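PDB 3EBV: chinitase A from Streptomyces coelicolor, which probably hydrolyses internal glycosidic bonds of chitin as an endochitinase, the modelled chain being the family 18 glycosyl hydrolase domain of a longer protein. Local coordinates for residues S103-M108 against S137-P142; T152-M155 against G161-Q164; M178-S183 against V199-A204. All coordinates share one frame; numbering follows the deposited sequence.

All three contacts lie in one (βα)8 barrel of glycosyl hydrolase family 18. Interaction 1 joins two outer helices. Interactions 2 and 3 tie chain segments at the ends of strands 145-148 and 175-179 to the helices that follow them. Interaction 1 stands apart, its nearest atoms about 12 Å from those of interaction 2 and about 17 Å from those of interaction 3. The latter two are neighbours with centres about 13 Å apart: Thr152 OG1 lies 2.7 Å from Ser183 OG, probably hydrogen-bonded, and Met155 packs on Met178. In 178-183, Gln179 NE2 is hydrogen-bonded to OE2 of Glu121, the last residue of the family's DxxDxDxE signature, so interaction 3 borders the presumed active site.

Interaction 1 (S103-M108 against S137-P142); sequences SVYSVM and SAKAGP
The Tyr105 ring carries Lys139 CB over the centre of one face: CB sits 3.7 Å from the ring centroid and only 7° off the normal, a CH-pi contact. Ala140 reaches the ring obliquely, its CA 3.7 Å from Tyr105 CE1. The lysine chain crosses the tyrosine at a slant, with Lys139 CD 3.9 Å from Tyr105 CB. Beyond the ring the Lys139 ammonium turns back to Asn102, which accepts a hydrogen bond from NZ, so the aliphatic part does the packing while the charge is held next to helix 94-111. Tyr105 reaches across because CG lies anti to its backbone N (chi1 -173°), bringing the ring over the last turn of the partner helix. One turn further on, the selenomethionine Met108 adds its methyl, CE 3.9 Å from Ala140 CB. Replacing Tyr105 by an alanine would probably leave the Lys139 methylenes without their aromatic seat and open a gap beside Ala140. The contact joins helix 94-111 to the C-terminal end of helix 126-140, two consecutive outer helices of the barrel connected through strand 115-120; Leu136, a turn earlier in the second helix, also packs on Tyr105.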
ATOM      1  N   SER A 103       5.714   0.431  19.564  1.00 15.72           N
ATOM      2  CA  SER A 103       6.813   0.993  18.773  1.00 15.39           C
ATOM      3  C   SER A 103       6.299   1.737  17.545  1.00 15.59           C
ATOM      4  O   SER A 103       6.798   2.796  17.206  1.00 16.69           O
ATOM      5  CB  SER A 103       7.839  -0.065  18.421  1.00 16.41           C
ATOM      6  OG  SER A 103       7.257  -1.084  17.617  1.00 15.54           O
ATOM      7  N   VAL A 104       5.290   1.181  16.857  1.00 14.42           N
ATOM      8  CA  VAL A 104       4.717   1.919  15.747  1.00 15.36           C
ATOM      9  C   VAL A 104       4.131   3.262  16.192  1.00 13.81           C
ATOM     10  O   VAL A 104       4.327   4.294  15.529  1.00 15.51           O
ATOM     11  CB  VAL A 104       3.648   1.055  14.959  1.00 13.71           C
ATOM     12  CG1 VAL A 104       2.893   1.918  13.928  1.00 14.34           C
ATOM     13  CG2 VAL A 104       4.347  -0.129  14.307  1.00 15.13           C
ATOM     14  N   TYR A 105       3.421   3.275  17.328  1.00 15.47           N
ATOM     15  CA  TYR A 105       2.840   4.527  17.788  1.00 16.24           C
ATOM     16  C   TYR A 105       3.952   5.541  18.182  1.00 16.31           C
ATOM     17  O   TYR A 105       3.825   6.713  17.874  1.00 16.75           O
ATOM     18  CB  TYR A 105       1.895   4.257  18.952  1.00 18.41           C
ATOM     19  CG  TYR A 105       1.155   5.492  19.357  1.00 19.10           C
ATOM     20  CD1 TYR A 105       0.246   6.115  18.497  1.00 19.69           C
ATOM     21  CD2 TYR A 105       1.353   6.053  20.623  1.00 21.39           C
ATOM     22  CE1 TYR A 105      -0.439   7.242  18.885  1.00 22.46           C
ATOM     23  CE2 TYR A 105       0.672   7.182  21.009  1.00 22.64           C
ATOM     24  CZ  TYR A 105      -0.215   7.769  20.156  1.00 21.50           C
ATOM     25  OH  TYR A 105      -0.898   8.902  20.553  1.00 24.87           O
ATOM     26  N   SER A 106       5.026   5.044  18.784  1.00 16.61           N
ATOM     27  CA  SER A 106       6.176   5.895  19.142  1.00 17.99           C
ATOM     28  C   SER A 106       6.758   6.521  17.872  1.00 17.71           C
ATOM     29  O   SER A 106       7.069   7.717  17.845  1.00 18.99           O
ATOM     30  CB  SER A 106       7.239   5.065  19.861  1.00 19.56           C
ATOM     31  OG  SER A 106       8.346   5.902  20.211  1.00 23.16           O
ATOM     32  N   VAL A 107       6.887   5.726  16.805  1.00 16.76           N
ATOM     33  CA  VAL A 107       7.427   6.246  15.530  1.00 16.42           C
ATOM     34  C   VAL A 107       6.475   7.263  14.913  1.00 16.65           C
ATOM     35  O   VAL A 107       6.881   8.334  14.408  1.00 16.84           O
ATOM     36  CB  VAL A 107       7.701   5.079  14.536  1.00 16.15           C
ATOM     37  CG1 VAL A 107       7.952   5.572  13.106  1.00 17.98           C
ATOM     38  CG2 VAL A 107       8.873   4.258  15.039  1.00 16.62           C
HETATM   39  N   MSE A 108       5.182   6.950  14.950  1.00 15.40           N
HETATM   40  CA  MSE A 108       4.193   7.881  14.449  1.00 17.20           C
HETATM   41  C   MSE A 108       4.254   9.236  15.165  1.00 17.45           C
HETATM   42  O   MSE A 108       4.277  10.275  14.510  1.00 17.43           O
HETATM   43  CB  MSE A 108       2.795   7.281  14.580  1.00 17.87           C
HETATM   44  CG  MSE A 108       2.526   6.146  13.590  1.00 15.15           C
HETATM   45 SE   MSE A 108       0.772   5.286  14.029  1.00 22.02          SE
HETATM   46  CE  MSE A 108      -0.386   6.838  14.003  1.00 18.89           C
ATOM     47  N   SER A 137      -4.659   0.996  17.273  1.00 14.10           N
ATOM     48  CA  SER A 137      -5.823   1.841  17.074  1.00 14.29           C
ATOM     49  C   SER A 137      -6.296   2.532  18.385  1.00 14.25           C
ATOM     50  O   SER A 137      -6.724   3.686  18.361  1.00 16.07           O
ATOM     51  CB  SER A 137      -6.976   0.989  16.464  1.00 14.43           C
ATOM     52  OG  SER A 137      -8.165   1.723  16.245  1.00 14.06           O
ATOM     53  N   ALA A 138      -6.226   1.777  19.488  1.00 15.24           N
ATOM     54  CA  ALA A 138      -6.617   2.341  20.812  1.00 16.62           C
ATOM     55  C   ALA A 138      -5.726   3.553  21.143  1.00 17.96           C
ATOM     56  O   ALA A 138      -6.211   4.540  21.723  1.00 18.72           O
ATOM     57  CB  ALA A 138      -6.545   1.274  21.881  1.00 17.10           C
ATOM     58  N   LYS A 139      -4.452   3.501  20.761  1.00 17.60           N
ATOM     59  CA  LYS A 139      -3.525   4.634  21.003  1.00 18.49           C
ATOM     60  C   LYS A 139      -3.735   5.816  20.058  1.00 19.86           C
ATOM     61  O   LYS A 139      -3.679   6.991  20.472  1.00 21.29           O
ATOM     62  CB  LYS A 139      -2.068   4.183  20.945  1.00 18.38           C
ATOM     63  CG  LYS A 139      -1.716   3.062  21.883  1.00 18.97           C
ATOM     64  CD  LYS A 139      -0.311   2.533  21.598  1.00 23.48           C
ATOM     65  CE  LYS A 139      -0.030   1.286  22.383  1.00 25.14           C
ATOM     66  NZ  LYS A 139       0.045   1.635  23.842  1.00 27.92           N
ATOM     67  N   ALA A 140      -3.927   5.514  18.769  1.00 18.37           N
ATOM     68  CA  ALA A 140      -3.921   6.541  17.751  1.00 18.47           C
ATOM     69  C   ALA A 140      -5.308   7.124  17.440  1.00 18.03           C
ATOM     70  O   ALA A 140      -5.418   8.246  16.908  1.00 19.45           O
ATOM     71  CB  ALA A 140      -3.256   5.984  16.464  1.00 18.01           C
ATOM     72  N   GLY A 141      -6.372   6.385  17.757  1.00 18.09           N
ATOM     73  CA  GLY A 141      -7.715   6.887  17.526  1.00 18.41           C
ATOM     74  C   GLY A 141      -8.298   6.598  16.143  1.00 19.99           C
ATOM     75  O   GLY A 141      -7.608   6.049  15.272  1.00 18.64           O
ATOM     76  N   PRO A 142      -9.565   6.981  15.924  1.00 20.45           N
ATOM     77  CA  PRO A 142     -10.260   6.624  14.684  1.00 21.28           C
ATOM     78  C   PRO A 142      -9.801   7.341  13.417  1.00 20.90           C
ATOM     79  O   PRO A 142     -10.225   6.954  12.319  1.00 21.73           O
ATOM     80  CB  PRO A 142     -11.726   6.957  14.987  1.00 22.30           C
ATOM     81  CG  PRO A 142     -11.668   8.061  16.024  1.00 21.22           C
ATOM     82  CD  PRO A 142     -10.433   7.749  16.861  1.00 21.01           C
TER

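Interaction 2 (T152-M155 against G161-Q164)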
ATOM      1  N   THR A 152      -0.175 -11.345  -3.888  1.00  9.69           N
ATOM      2  CA  THR A 152      -1.381 -11.969  -4.401  1.00  9.51           C
ATOM      3  C   THR A 152      -1.730 -13.269  -3.655  1.00  9.43           C
ATOM      4  O   THR A 152      -2.902 -13.604  -3.477  1.00 10.38           O
ATOM      5  CB  THR A 152      -1.251 -12.230  -5.931  1.00 10.45           C
ATOM      6  OG1 THR A 152      -0.076 -13.020  -6.163  1.00 11.93           O
ATOM      7  CG2 THR A 152      -1.205 -10.942  -6.669  1.00 11.01           C
ATOM      8  N   ILE A 153      -0.710 -14.010  -3.237  1.00 11.28           N
ATOM      9  CA  ILE A 153      -0.951 -15.272  -2.507  1.00 13.40           C
ATOM     10  C   ILE A 153      -1.673 -15.061  -1.173  1.00 12.95           C
ATOM     11  O   ILE A 153      -2.245 -16.024  -0.601  1.00 13.29           O
ATOM     12  CB  ILE A 153       0.354 -16.036  -2.209  1.00 13.30           C
ATOM     13  CG1 ILE A 153       1.341 -15.164  -1.410  1.00 14.56           C
ATOM     14  CG2 ILE A 153       0.941 -16.535  -3.514  1.00 17.62           C
ATOM     15  CD1 ILE A 153       2.620 -15.894  -0.999  1.00 19.30           C
ATOM     16  N   ASP A 154      -1.682 -13.813  -0.691  1.00 11.96           N
ATOM     17  CA  ASP A 154      -2.271 -13.510   0.619  1.00 12.27           C
ATOM     18  C   ASP A 154      -3.762 -13.163   0.558  1.00 12.24           C
ATOM     19  O   ASP A 154      -4.394 -13.017   1.623  1.00 12.52           O
ATOM     20  CB  ASP A 154      -1.521 -12.340   1.244  1.00 11.77           C
ATOM     21  CG  ASP A 154      -0.050 -12.644   1.500  1.00 11.22           C
ATOM     22  OD1 ASP A 154       0.236 -13.714   2.074  1.00 12.90           O
ATOM     23  OD2 ASP A 154       0.799 -11.813   1.121  1.00 11.95           O
HETATM   24  N   MSE A 155      -4.319 -12.997  -0.649  1.00 11.21           N
HETATM   25  CA  MSE A 155      -5.724 -12.592  -0.793  1.00 11.10           C
HETATM   26  C   MSE A 155      -6.461 -13.470  -1.817  1.00 10.72           C
HETATM   27  O   MSE A 155      -7.435 -13.018  -2.434  1.00 10.48           O
HETATM   28  CB  MSE A 155      -5.834 -11.130  -1.247  1.00 11.24           C
HETATM   29  CG  MSE A 155      -5.046 -10.098  -0.409  1.00 10.51           C
HETATM   30 SE   MSE A 155      -5.863  -9.801   1.369  1.00 16.02          SE
HETATM   31  CE  MSE A 155      -7.388  -8.798   0.817  1.00 11.36           C
ATOM     32  N   GLY A 161      -4.019 -15.032   5.389  1.00 13.44           N
ATOM     33  CA  GLY A 161      -3.718 -14.319   6.652  1.00 12.81           C
ATOM     34  C   GLY A 161      -3.988 -12.830   6.562  1.00 11.43           C
ATOM     35  O   GLY A 161      -4.641 -12.252   7.452  1.00 12.15           O
ATOM     36  N   TYR A 162      -3.503 -12.169   5.502  1.00 10.72           N
ATOM     37  CA  TYR A 162      -3.866 -10.768   5.283  1.00 10.61           C
ATOM     38  C   TYR A 162      -5.383 -10.552   5.166  1.00  9.90           C
ATOM     39  O   TYR A 162      -5.929  -9.592   5.689  1.00 11.35           O
ATOM     40  CB  TYR A 162      -3.177 -10.196   4.018  1.00 10.25           C
ATOM     41  CG  TYR A 162      -1.819  -9.589   4.248  1.00  9.80           C
ATOM     42  CD1 TYR A 162      -0.672 -10.379   4.233  1.00  9.10           C
ATOM     43  CD2 TYR A 162      -1.707  -8.218   4.443  1.00 10.39           C
ATOM     44  CE1 TYR A 162       0.627  -9.795   4.442  1.00  9.90           C
ATOM     45  CE2 TYR A 162      -0.438  -7.612   4.613  1.00 10.51           C
ATOM     46  CZ  TYR A 162       0.704  -8.428   4.619  1.00 10.76           C
ATOM     47  OH  TYR A 162       1.911  -7.776   4.839  1.00 12.61           O
ATOM     48  N   PHE A 163      -6.075 -11.446   4.439  1.00 10.20           N
ATOM     49  CA  PHE A 163      -7.475 -11.246   4.177  1.00  9.85           C
ATOM     50  C   PHE A 163      -8.253 -11.359   5.511  1.00  8.90           C
ATOM     51  O   PHE A 163      -9.105 -10.510   5.795  1.00 10.03           O
ATOM     52  CB  PHE A 163      -7.967 -12.254   3.110  1.00 10.75           C
ATOM     53  CG  PHE A 163      -9.143 -11.768   2.293  1.00 10.51           C
ATOM     54  CD1 PHE A 163      -9.217 -12.082   0.911  1.00 11.28           C
ATOM     55  CD2 PHE A 163     -10.162 -11.005   2.850  1.00 11.74           C
ATOM     56  CE1 PHE A 163     -10.348 -11.637   0.137  1.00 12.25           C
ATOM     57  CE2 PHE A 163     -11.291 -10.557   2.081  1.00 12.71           C
ATOM     58  CZ  PHE A 163     -11.354 -10.902   0.709  1.00 11.55           C
ATOM     59  N   GLN A 164      -7.924 -12.385   6.302  1.00 11.19           N
ATOM     60  CA  GLN A 164      -8.618 -12.577   7.594  1.00 11.35           C
ATOM     61  C   GLN A 164      -8.389 -11.358   8.489  1.00 10.37           C
ATOM     62  O   GLN A 164      -9.311 -10.872   9.123  1.00 11.63           O
ATOM     63  CB  GLN A 164      -8.094 -13.809   8.299  1.00 13.05           C
ATOM     64  CG  GLN A 164      -8.895 -14.151   9.563  1.00 16.52           C
ATOM     65  CD  GLN A 164     -10.351 -14.372   9.296  1.00 21.75           C
ATOM     66  OE1 GLN A 164     -11.220 -13.509   9.631  1.00 22.35           O
ATOM     67  NE2 GLN A 164     -10.656 -15.522   8.663  1.00 20.47           N
TER
HETATM   68  O   HOH W   1      -1.384 -13.836   4.363  1.00 14.39           O
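A Met-aromatic contact between Met155 and Phe163 closes the loop that leaves strand 145-148 and turns into helix 161-168. The selenomethionine methyl lies over one face of the phenylalanine, CE 3.9 Å from the Phe163 centroid and 18° off the ring normal, offset toward the rim. Met155 SE stands more obliquely to that ring and rests 3.8 Å from Tyr162 CB. Bends at chi2 and chi3 curl the Met155 chain toward the helix and lay its methyl on the ring; the two side chains run roughly at right angles. Val176, Met178 and Leu214 also pack around Met155, and Ile208 touches Phe163, so this half of the contact is apolar and buried.

The other half is polar. The Asp154 carboxylate leans on the tyrosine, CG 3.6 Å from Tyr162 CD1, with carboxylate and ring planes 35° apart. A water bridges the segments: it donates to Asp154 OD1 at 2.8 Å and accepts from Tyr162 N at 2.9 Å, linking the carboxylate to an N-H of the first helical turn. A negative charge near the N-terminal end of helix 161-168, where backbone N-H groups point outward, is probably favourable. Asp154 OD2 accepts a hydrogen bond from Gln151 N, which together with the water should hold the carboxylate's rotation, and Tyr162 OH is hydrogen-bonded to Leu120 O at the end of strand 115-120. Such packing of a strand-to-helix loop onto its own following helix belongs to the βα units of the TIM barrel.

Interaction 3 (M178-S183 against V199-A204)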
HETATM    1  N   MSE A 178      -3.250  -4.242  -2.697  1.00  8.69           N
HETATM    2  CA  MSE A 178      -2.501  -5.464  -3.019  1.00  8.03           C
HETATM    3  C   MSE A 178      -1.447  -5.203  -4.102  1.00  7.73           C
HETATM    4  O   MSE A 178      -1.611  -4.307  -4.944  1.00  8.37           O
HETATM    5  CB  MSE A 178      -3.449  -6.613  -3.459  1.00  8.48           C
HETATM    6  CG  MSE A 178      -2.688  -7.903  -3.712  1.00  9.15           C
HETATM    7 SE   MSE A 178      -3.976  -9.397  -3.849  1.00 14.85          SE
HETATM    8  CE  MSE A 178      -4.703  -9.052  -5.599  1.00 10.63           C
ATOM      9  N   GLN A 179      -0.360  -5.998  -4.031  1.00  8.11           N
ATOM     10  CA  GLN A 179       0.720  -5.895  -5.002  1.00  8.30           C
ATOM     11  C   GLN A 179       0.379  -6.861  -6.157  1.00  7.85           C
ATOM     12  O   GLN A 179       0.610  -8.085  -6.086  1.00  9.52           O
ATOM     13  CB  GLN A 179       2.054  -6.326  -4.364  1.00  8.92           C
ATOM     14  CG  GLN A 179       2.440  -5.487  -3.161  1.00 10.64           C
ATOM     15  CD  GLN A 179       3.754  -5.993  -2.561  1.00 10.85           C
ATOM     16  OE1 GLN A 179       4.724  -6.273  -3.281  1.00 11.81           O
ATOM     17  NE2 GLN A 179       3.775  -6.130  -1.238  1.00 12.36           N
ATOM     18  N   TYR A 180      -0.216  -6.298  -7.219  1.00  8.91           N
ATOM     19  CA  TYR A 180      -0.603  -7.137  -8.380  1.00  8.65           C
ATOM     20  C   TYR A 180       0.612  -7.359  -9.309  1.00  9.70           C
ATOM     21  O   TYR A 180       0.593  -7.036 -10.528  1.00 10.11           O
ATOM     22  CB  TYR A 180      -1.746  -6.460  -9.175  1.00  8.63           C
ATOM     23  CG  TYR A 180      -3.060  -6.379  -8.437  1.00  8.55           C
ATOM     24  CD1 TYR A 180      -4.142  -7.191  -8.791  1.00  9.99           C
ATOM     25  CD2 TYR A 180      -3.233  -5.457  -7.392  1.00  8.02           C
ATOM     26  CE1 TYR A 180      -5.383  -7.080  -8.139  1.00  9.55           C
ATOM     27  CE2 TYR A 180      -4.437  -5.373  -6.710  1.00  8.27           C
ATOM     28  CZ  TYR A 180      -5.528  -6.175  -7.087  1.00  9.61           C
ATOM     29  OH  TYR A 180      -6.713  -6.081  -6.391  1.00  9.57           O
ATOM     30  N   TYR A 181       1.722  -7.805  -8.703  1.00  8.71           N
ATOM     31  CA  TYR A 181       2.996  -7.872  -9.443  1.00  9.41           C
ATOM     32  C   TYR A 181       3.972  -8.740  -8.670  1.00 10.46           C
ATOM     33  O   TYR A 181       3.702  -9.157  -7.542  1.00 10.76           O
ATOM     34  CB  TYR A 181       3.570  -6.464  -9.689  1.00 10.21           C
ATOM     35  CG  TYR A 181       3.756  -5.618  -8.438  1.00  8.41           C
ATOM     36  CD1 TYR A 181       4.960  -5.639  -7.709  1.00  9.25           C
ATOM     37  CD2 TYR A 181       2.784  -4.716  -8.043  1.00  9.55           C
ATOM     38  CE1 TYR A 181       5.128  -4.816  -6.557  1.00  9.45           C
ATOM     39  CE2 TYR A 181       2.957  -3.873  -6.922  1.00  9.58           C
ATOM     40  CZ  TYR A 181       4.125  -3.932  -6.194  1.00  9.49           C
ATOM     41  OH  TYR A 181       4.239  -3.140  -5.093  1.00 12.35           O
ATOM     42  N   ASN A 182       5.096  -9.036  -9.330  1.00 10.28           N
ATOM     43  CA  ASN A 182       6.035 -10.101  -8.858  1.00 10.62           C
ATOM     44  C   ASN A 182       5.295 -11.372  -8.487  1.00 10.98           C
ATOM     45  O   ASN A 182       5.581 -12.025  -7.480  1.00 11.02           O
ATOM     46  CB  ASN A 182       6.889  -9.637  -7.643  1.00 10.03           C
ATOM     47  CG  ASN A 182       7.815  -8.500  -7.977  1.00 11.34           C
ATOM     48  OD1 ASN A 182       8.441  -8.490  -9.040  1.00 14.69           O
ATOM     49  ND2 ASN A 182       7.879  -7.510  -7.090  1.00 14.40           N
ATOM     50  N   SER A 183       4.345 -11.755  -9.336  1.00 10.58           N
ATOM     51  CA  SER A 183       3.404 -12.826  -9.016  1.00 10.25           C
ATOM     52  C   SER A 183       3.366 -13.922 -10.088  1.00 10.39           C
ATOM     53  O   SER A 183       3.322 -13.599 -11.268  1.00 11.46           O
ATOM     54  CB  SER A 183       1.975 -12.241  -8.906  1.00 10.21           C
ATOM     55  OG  SER A 183       1.053 -13.255  -8.576  1.00  9.93           O
ATOM     56  N   VAL A 199      -4.996  -6.723 -17.940  1.00 10.44           N
ATOM     57  CA  VAL A 199      -6.115  -6.059 -17.278  1.00 10.64           C
ATOM     58  C   VAL A 199      -6.924  -7.085 -16.459  1.00 10.18           C
ATOM     59  O   VAL A 199      -7.378  -6.778 -15.343  1.00  9.83           O
ATOM     60  CB  VAL A 199      -7.013  -5.319 -18.296  1.00 12.58           C
ATOM     61  CG1 VAL A 199      -7.682  -6.253 -19.190  1.00 13.18           C
ATOM     62  CG2 VAL A 199      -8.100  -4.496 -17.570  1.00 16.55           C
ATOM     63  N   ASP A 200      -7.087  -8.321 -16.945  1.00  8.78           N
ATOM     64  CA  ASP A 200      -7.906  -9.322 -16.259  1.00  8.89           C
ATOM     65  C   ASP A 200      -7.299  -9.748 -14.912  1.00  8.54           C
ATOM     66  O   ASP A 200      -8.015 -10.084 -13.976  1.00  9.48           O
ATOM     67  CB  ASP A 200      -8.042 -10.607 -17.118  1.00  8.64           C
ATOM     68  CG  ASP A 200      -9.058 -10.502 -18.253  1.00 12.61           C
ATOM     69  OD1 ASP A 200      -9.883  -9.562 -18.281  1.00 11.75           O
ATOM     70  OD2 ASP A 200      -8.987 -11.427 -19.100  1.00 14.25           O
ATOM     71  N   PHE A 201      -5.967  -9.751 -14.817  1.00  8.20           N
ATOM     72  CA  PHE A 201      -5.349 -10.082 -13.509  1.00  9.55           C
ATOM     73  C   PHE A 201      -5.795  -9.053 -12.484  1.00  7.81           C
ATOM     74  O   PHE A 201      -6.091  -9.418 -11.334  1.00  9.98           O
ATOM     75  CB  PHE A 201      -3.848 -10.007 -13.674  1.00 10.31           C
ATOM     76  CG  PHE A 201      -3.029 -10.635 -12.548  1.00  8.92           C
ATOM     77  CD1 PHE A 201      -2.937 -12.017 -12.388  1.00  9.79           C
ATOM     78  CD2 PHE A 201      -2.300  -9.799 -11.695  1.00  9.82           C
ATOM     79  CE1 PHE A 201      -2.092 -12.568 -11.381  1.00  9.34           C
ATOM     80  CE2 PHE A 201      -1.461 -10.361 -10.691  1.00  9.83           C
ATOM     81  CZ  PHE A 201      -1.347 -11.697 -10.533  1.00  9.95           C
ATOM     82  N   LEU A 202      -5.846  -7.785 -12.881  1.00  8.09           N
ATOM     83  CA  LEU A 202      -6.285  -6.741 -11.951  1.00  9.13           C
ATOM     84  C   LEU A 202      -7.748  -6.913 -11.570  1.00  8.89           C
ATOM     85  O   LEU A 202      -8.121  -6.903 -10.398  1.00  9.27           O
ATOM     86  CB  LEU A 202      -6.039  -5.344 -12.536  1.00  9.60           C
ATOM     87  CG  LEU A 202      -4.591  -5.093 -13.009  1.00  9.28           C
ATOM     88  CD1 LEU A 202      -4.424  -3.682 -13.524  1.00  9.17           C
ATOM     89  CD2 LEU A 202      -3.583  -5.367 -11.864  1.00 12.24           C
ATOM     90  N   THR A 203      -8.609  -7.034 -12.590  1.00  8.41           N
ATOM     91  CA  THR A 203     -10.043  -7.041 -12.278  1.00  7.86           C
ATOM     92  C   THR A 203     -10.525  -8.324 -11.620  1.00  8.41           C
ATOM     93  O   THR A 203     -11.341  -8.267 -10.674  1.00  8.97           O
ATOM     94  CB  THR A 203     -10.885  -6.760 -13.571  1.00  8.94           C
ATOM     95  OG1 THR A 203     -10.561  -7.762 -14.558  1.00  9.27           O
ATOM     96  CG2 THR A 203     -10.553  -5.392 -14.138  1.00  8.87           C
ATOM     97  N   ALA A 204     -10.058  -9.473 -12.115  1.00  7.68           N
ATOM     98  CA  ALA A 204     -10.481 -10.750 -11.569  1.00  7.76           C
ATOM     99  C   ALA A 204      -9.987 -11.025 -10.149  1.00  8.15           C
ATOM    100  O   ALA A 204     -10.667 -11.718  -9.373  1.00  9.69           O
ATOM    101  CB  ALA A 204     -10.121 -11.893 -12.525  1.00  9.23           C
TER
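Tyr180 overlaps Leu202 through its base: Leu202 CD2 lies 3.4 Å from Tyr180 CB, a tight fit, and 3.6 Å from Tyr180 CD1 at the ring's rim. Farther along, Tyr180 CE1 comes 3.6 Å from Leu202 O, while Phe201 O lies at the ring edge in its plane. The methyl of Met178, a selenomethionine two residues back, lies over one face of the Tyr180 ring, toward its rim. Tyr180 is the centre of an inverse gamma turn, closed by a weak bond from Tyr181 N to Gln179 O, and its side chain is directed at helix 199-210.

Phe201 enters from the other segment edge-on. Its CE2 is 3.9 Å from Tyr180 C, and its CZ meets Ser183 OG at 3.5 Å, both near the ring plane. With CG opposite the backbone N (chi1 -166°), the Phe201 ring swings out from the helix to the chain after strand 175-179. Ser183 OG has its polar partner in Thr152. The contact is thus mostly hydrocarbon and aromatic edge against backbone, which implies that shape more than directed bonding joins the strand end to its helix.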